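Local coordinates for protein arylmalonate decarboxylase (Bordetella bronchiseptica, PDB 2VLB) that catalyses the decarboxylation of 2-aryl-2-methylmalonates, taking up a proton to give 2-arylpropionates and carbon dioxide, at residues L124-I129 with L187-G192; Y128-N133 with C150-I155. One frame throughout, in Å; residues are numbered along the deposited sequence.

Contact 1 (L124-I129 with L187-G192); sequences LATAYI and LLSCGG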
loop_
_atom_site.group_PDB
_atom_site.type_symbol
_atom_site.label_atom_id
_atom_site.label_comp_id
_atom_site.label_asym_id
_atom_site.label_seq_id
_atom_site.Cartn_x
_atom_site.Cartn_y
_atom_site.Cartn_z
ATOM N N LEU A 124 -5.379 -9.481 -9.281
ATOM C CA LEU A 124 -4.772 -9.335 -7.960
ATOM C C LEU A 124 -3.846 -10.512 -7.664
ATOM O O LEU A 124 -4.165 -11.673 -7.976
ATOM C CB LEU A 124 -5.835 -9.237 -6.865
ATOM C CG LEU A 124 -6.735 -7.989 -6.874
ATOM C CD1 LEU A 124 -7.861 -8.103 -7.918
ATOM C CD2 LEU A 124 -7.288 -7.738 -5.463
ATOM N N ALA A 125 -2.701 -10.197 -7.067
ATOM C CA ALA A 125 -1.696 -11.183 -6.691
ATOM C C ALA A 125 -1.210 -10.861 -5.282
ATOM O O ALA A 125 -1.113 -9.686 -4.893
ATOM C CB ALA A 125 -0.533 -11.157 -7.669
ATOM N N THR A 126 -0.952 -11.899 -4.499
ATOM C CA THR A 126 -0.362 -11.710 -3.173
ATOM C C THR A 126 0.580 -12.863 -2.823
ATOM O O THR A 126 0.431 -13.976 -3.340
ATOM C CB THR A 126 -1.433 -11.503 -2.083
ATOM O OG1 THR A 126 -0.758 -11.168 -0.860
ATOM C CG2 THR A 126 -2.301 -12.781 -1.862
ATOM N N ALA A 127 1.580 -12.600 -1.978
ATOM C CA ALA A 127 2.402 -13.694 -1.456
ATOM C C ALA A 127 1.708 -14.341 -0.235
ATOM O O ALA A 127 2.104 -15.405 0.219
ATOM C CB ALA A 127 3.795 -13.205 -1.102
ATOM N N TYR A 128 0.661 -13.699 0.270
ATOM C CA TYR A 128 -0.030 -14.161 1.467
ATOM C C TYR A 128 -1.192 -15.099 1.089
ATOM O O TYR A 128 -1.146 -15.786 0.055
ATOM C CB TYR A 128 -0.515 -12.921 2.220
ATOM C CG TYR A 128 -0.902 -13.042 3.679
ATOM C CD1 TYR A 128 -0.187 -13.826 4.575
ATOM C CD2 TYR A 128 -1.966 -12.285 4.172
ATOM C CE1 TYR A 128 -0.551 -13.885 5.931
ATOM C CE2 TYR A 128 -2.334 -12.330 5.502
ATOM C CZ TYR A 128 -1.629 -13.123 6.376
ATOM O OH TYR A 128 -2.026 -13.132 7.696
ATOM N N ILE A 129 -2.219 -15.133 1.940
ATOM C CA ILE A 129 -3.347 -16.050 1.801
ATOM C C ILE A 129 -4.431 -15.455 0.903
ATOM O O ILE A 129 -4.471 -14.226 0.691
ATOM C CB ILE A 129 -3.938 -16.423 3.203
ATOM C CG1 ILE A 129 -4.411 -15.167 3.963
ATOM C CG2 ILE A 129 -2.889 -17.211 4.020
ATOM C CD1 ILE A 129 -5.120 -15.470 5.288
ATOM N N LEU A 187 -2.491 -5.798 -9.404
ATOM C CA LEU A 187 -2.254 -5.267 -8.071
ATOM C C LEU A 187 -1.548 -6.347 -7.253
ATOM O O LEU A 187 -2.084 -7.448 -7.092
ATOM C CB LEU A 187 -3.562 -4.854 -7.396
ATOM C CG LEU A 187 -3.450 -4.426 -5.931
ATOM C CD1 LEU A 187 -2.490 -3.245 -5.761
ATOM C CD2 LEU A 187 -4.838 -4.119 -5.362
ATOM N N LEU A 188 -0.337 -6.033 -6.787
ATOM C CA LEU A 188 0.399 -6.912 -5.889
ATOM C C LEU A 188 0.311 -6.351 -4.478
ATOM O O LEU A 188 0.655 -5.186 -4.245
ATOM C CB LEU A 188 1.864 -7.038 -6.340
ATOM C CG LEU A 188 2.798 -7.821 -5.382
ATOM C CD1 LEU A 188 2.515 -9.352 -5.393
ATOM C CD2 LEU A 188 4.274 -7.533 -5.708
ATOM N N SER A 189 -0.167 -7.162 -3.540
ATOM C CA SER A 189 -0.197 -6.766 -2.127
ATOM C C SER A 189 0.426 -7.858 -1.274
ATOM O O SER A 189 0.597 -8.992 -1.727
ATOM C CB SER A 189 -1.639 -6.534 -1.672
ATOM O OG SER A 189 -2.379 -7.751 -1.750
ATOM N N CYS A 190 0.737 -7.515 -0.027
ATOM C CA CYS A 190 1.338 -8.440 0.932
ATOM C C CYS A 190 2.391 -9.326 0.266
ATOM O O CYS A 190 2.275 -10.552 0.271
ATOM C CB CYS A 190 0.250 -9.285 1.578
ATOM S SG CYS A 190 -0.867 -8.269 2.544
ATOM N N GLY A 191 3.405 -8.687 -0.316
ATOM C CA GLY A 191 4.433 -9.393 -1.086
ATOM C C GLY A 191 5.696 -9.662 -0.291
ATOM O O GLY A 191 6.720 -10.040 -0.855
ATOM N N GLY A 192 5.633 -9.465 1.025
ATOM C CA GLY A 192 6.824 -9.609 1.875
ATOM C C GLY A 192 7.660 -8.342 1.914
ATOM O O GLY A 192 7.259 -7.319 1.376
HETATM O O HOH W 1 -3.626 -8.234 -4.136
#
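A125 is hydrogen-bonded to the residues before and after L188, as in a parallel bridge. Its N donates to L187 O (2.8 Å), and its O accepts from S189 N (3.0 Å). Both bonds are nearly straight. A water lies 3.0 Å from A125 O and 2.7 Å from S189 OG.

At T126 a side chain takes over from the backbone. T126 OG1 lies opposite its own N (chi1 -173°), which brings it to S189 O at 2.7 Å. It gives its proton there, from well above the carbonyl plane. The same OG1 accepts from Y128 N (3.1 Å), forming an ST turn, so the hydroxyl serves as both donor and acceptor. A127 N then reaches C190 O (3.1 Å), again from above the carbonyl plane and along a bent path.

C190 SG sits obliquely beside the Y128 ring, a sulfur-aromatic contact, and is covalently linked to beta-mercaptoethanol. Y128 OH bonds to E159. L172 of helix 166-179 packs on A125 and L188.

The T126 hydroxyl thus joins the loop after strand 121-126 to segment 187-192. Next to it, C190 CB packs by Y128 CB at 3.8 Å. The adduct, probably from the crystallisation liquor, suggests that this sulfur can be reached by a small thiol.

Contact 2 (Y128-N133 with C150-I155); sequences YIDDVN and CRSLGI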
loop_
_atom_site.group_PDB
_atom_site.type_symbol
_atom_site.label_atom_id
_atom_site.label_comp_id
_atom_site.label_asym_id
_atom_site.label_seq_id
_atom_site.Cartn_x
_atom_site.Cartn_y
_atom_site.Cartn_z
ATOM N N TYR A 128 0.661 -13.699 0.270
ATOM C CA TYR A 128 -0.030 -14.161 1.467
ATOM C C TYR A 128 -1.192 -15.099 1.089
ATOM O O TYR A 128 -1.146 -15.786 0.055
ATOM C CB TYR A 128 -0.515 -12.921 2.220
ATOM C CG TYR A 128 -0.902 -13.042 3.679
ATOM C CD1 TYR A 128 -0.187 -13.826 4.575
ATOM C CD2 TYR A 128 -1.966 -12.285 4.172
ATOM C CE1 TYR A 128 -0.551 -13.885 5.931
ATOM C CE2 TYR A 128 -2.334 -12.330 5.502
ATOM C CZ TYR A 128 -1.629 -13.123 6.376
ATOM O OH TYR A 128 -2.026 -13.132 7.696
ATOM N N ILE A 129 -2.219 -15.133 1.940
ATOM C CA ILE A 129 -3.347 -16.050 1.801
ATOM C C ILE A 129 -4.431 -15.455 0.903
ATOM O O ILE A 129 -4.471 -14.226 0.691
ATOM C CB ILE A 129 -3.938 -16.423 3.203
ATOM C CG1 ILE A 129 -4.411 -15.167 3.963
ATOM C CG2 ILE A 129 -2.889 -17.211 4.020
ATOM C CD1 ILE A 129 -5.120 -15.470 5.288
ATOM N N ASP A 130 -5.307 -16.323 0.385
ATOM C CA ASP A 130 -6.440 -15.900 -0.458
ATOM C C ASP A 130 -7.264 -14.750 0.136
ATOM O O ASP A 130 -7.698 -13.858 -0.595
ATOM C CB ASP A 130 -7.376 -17.074 -0.719
ATOM C CG ASP A 130 -6.776 -18.089 -1.655
ATOM O OD1 ASP A 130 -6.043 -17.677 -2.586
ATOM O OD2 ASP A 130 -7.055 -19.297 -1.478
ATOM N N ASP A 131 -7.483 -14.771 1.448
ATOM C CA ASP A 131 -8.355 -13.755 2.066
ATOM C C ASP A 131 -7.924 -12.308 1.787
ATOM O O ASP A 131 -8.784 -11.429 1.635
ATOM C CB ASP A 131 -8.577 -14.016 3.561
ATOM C CG ASP A 131 -9.507 -15.218 3.821
ATOM O OD1 ASP A 131 -9.990 -15.863 2.839
ATOM O OD2 ASP A 131 -9.749 -15.539 5.011
ATOM N N VAL A 132 -6.616 -12.043 1.702
ATOM C CA VAL A 132 -6.199 -10.679 1.384
ATOM C C VAL A 132 -6.677 -10.264 0.001
ATOM O O VAL A 132 -7.181 -9.160 -0.151
ATOM C CB VAL A 132 -4.701 -10.335 1.643
ATOM C CG1 VAL A 132 -3.800 -10.955 0.635
ATOM C CG2 VAL A 132 -4.513 -8.795 1.604
ATOM N N ASN A 133 -6.540 -11.141 -0.998
ATOM C CA ASN A 133 -7.015 -10.805 -2.344
ATOM C C ASN A 133 -8.530 -10.582 -2.360
ATOM O O ASN A 133 -9.012 -9.679 -3.015
ATOM C CB ASN A 133 -6.661 -11.910 -3.349
ATOM C CG ASN A 133 -5.223 -11.812 -3.874
ATOM O OD1 ASN A 133 -4.565 -10.762 -3.788
ATOM N ND2 ASN A 133 -4.748 -12.904 -4.466
ATOM N N CYS A 150 -7.624 -13.772 -9.134
ATOM C CA CYS A 150 -6.910 -13.655 -7.856
ATOM C C CYS A 150 -5.959 -14.842 -7.743
ATOM O O CYS A 150 -6.349 -15.982 -8.031
ATOM C CB CYS A 150 -7.888 -13.640 -6.674
ATOM S SG CYS A 150 -8.837 -12.062 -6.492
ATOM N N ARG A 151 -4.702 -14.564 -7.387
ATOM C CA ARG A 151 -3.699 -15.620 -7.213
ATOM C C ARG A 151 -2.883 -15.348 -5.964
ATOM O O ARG A 151 -2.486 -14.210 -5.709
ATOM C CB ARG A 151 -2.792 -15.706 -8.433
ATOM C CG ARG A 151 -2.023 -17.010 -8.495
ATOM C CD ARG A 151 -1.078 -17.035 -9.689
ATOM N NE ARG A 151 -0.328 -18.289 -9.762
ATOM C CZ ARG A 151 -0.777 -19.400 -10.337
ATOM N NH1 ARG A 151 -1.981 -19.438 -10.900
ATOM N NH2 ARG A 151 -0.018 -20.481 -10.349
ATOM N N SER A 152 -2.626 -16.387 -5.179
ATOM C CA SER A 152 -1.898 -16.195 -3.921
ATOM C C SER A 152 -0.814 -17.248 -3.759
ATOM O O SER A 152 -0.891 -18.329 -4.366
ATOM C CB SER A 152 -2.870 -16.253 -2.743
ATOM O OG SER A 152 -3.496 -17.533 -2.681
ATOM N N LEU A 153 0.193 -16.953 -2.937
ATOM C CA LEU A 153 1.216 -17.965 -2.645
ATOM C C LEU A 153 0.995 -18.696 -1.308
ATOM O O LEU A 153 1.502 -19.792 -1.110
ATOM C CB LEU A 153 2.636 -17.374 -2.726
ATOM C CG LEU A 153 3.145 -16.774 -4.048
ATOM C CD1 LEU A 153 4.507 -16.153 -3.797
ATOM C CD2 LEU A 153 3.231 -17.792 -5.199
ATOM N N GLY A 154 0.247 -18.094 -0.393
ATOM C CA GLY A 154 -0.020 -18.736 0.892
ATOM C C GLY A 154 1.156 -18.776 1.869
ATOM O O GLY A 154 1.217 -19.660 2.726
ATOM N N ILE A 155 2.088 -17.834 1.744
ATOM C CA ILE A 155 3.222 -17.739 2.676
ATOM C C ILE A 155 2.812 -16.879 3.885
ATOM O O ILE A 155 2.792 -15.657 3.806
ATOM C CB ILE A 155 4.471 -17.130 1.975
ATOM C CG1 ILE A 155 4.779 -17.891 0.671
ATOM C CG2 ILE A 155 5.687 -17.171 2.904
ATOM C CD1 ILE A 155 5.787 -17.191 -0.229
#
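Y128 O meets G154 N at 2.7 Å, where the chain leaves strand 121-126 and where it leaves strand 146-152. The contact lies within a beta-alpha-beta unit: strand 121-126, helix 130-142, strand 146-152. The donor of this bond stands 50° out of the carbonyl plane. G154 has a left-handed backbone conformation. S152, two residues earlier, sets its CB 3.3 Å from Y128 O. The Y128 ring has I155 O at its edge, in the ring plane, 3.6 Å from CD1. V158 also touches the Y128 side chain.

I129 turns its own side chain away from 150-155. Its CG1 instead lies over one face of the Y128 ring, offset toward the rim. Its backbone passes close to S152 CB and G154 CA. I129 O accepts from V132 N.

D130 comes next, near the helix start. Its CB points along the contact rather than into it, but the carboxylate bends back to S152. S152 OG donates to D130 OD1 at 2.6 Å, coming from above the carboxylate plane. The helix N terminus would probably help stabilise the negative charge.

N133, one turn on, is buried and points its CB at the strand. CB packs against C150 SG at 3.8 Å, and that sulfur carries a covalently bound beta-mercaptoethanol. L124 and T126 of the neighbouring strand also touch N133. R151 turns its side chain away, toward helix 166-179, while its backbone pairs with L124 and T126. With CG opposite the carbonyl carbon (chi1 -82°), the N133 amide can reach back to the strand: ND2 makes a weak, bent hydrogen bond to R151 O, 2.9 Å long with an N-H...O angle of 139°.

In the fold
From the N terminus, the chain passes through the other parallel sheet before reaching strand 121-126, on which contact 1 starts, and the loop after it, where contact 2 starts. Contact 2 closes the shorter loop: helix 130-142 and strand 146-152 bring the chain back at 150-155. It then runs through helix 166-179 to strand 185-189, where contact 1 closes the longer loop. Contact 2 therefore nests within contact 1 without crossing it, and the two share Y128 and I129. The contacts also meet directly: L124 O is probably hydrogen-bonded to R151 N, and A127 O to I155 N. Together they join strands 146-152, 121-126 and 185-189, in that order across the sheet, to helix 130-142.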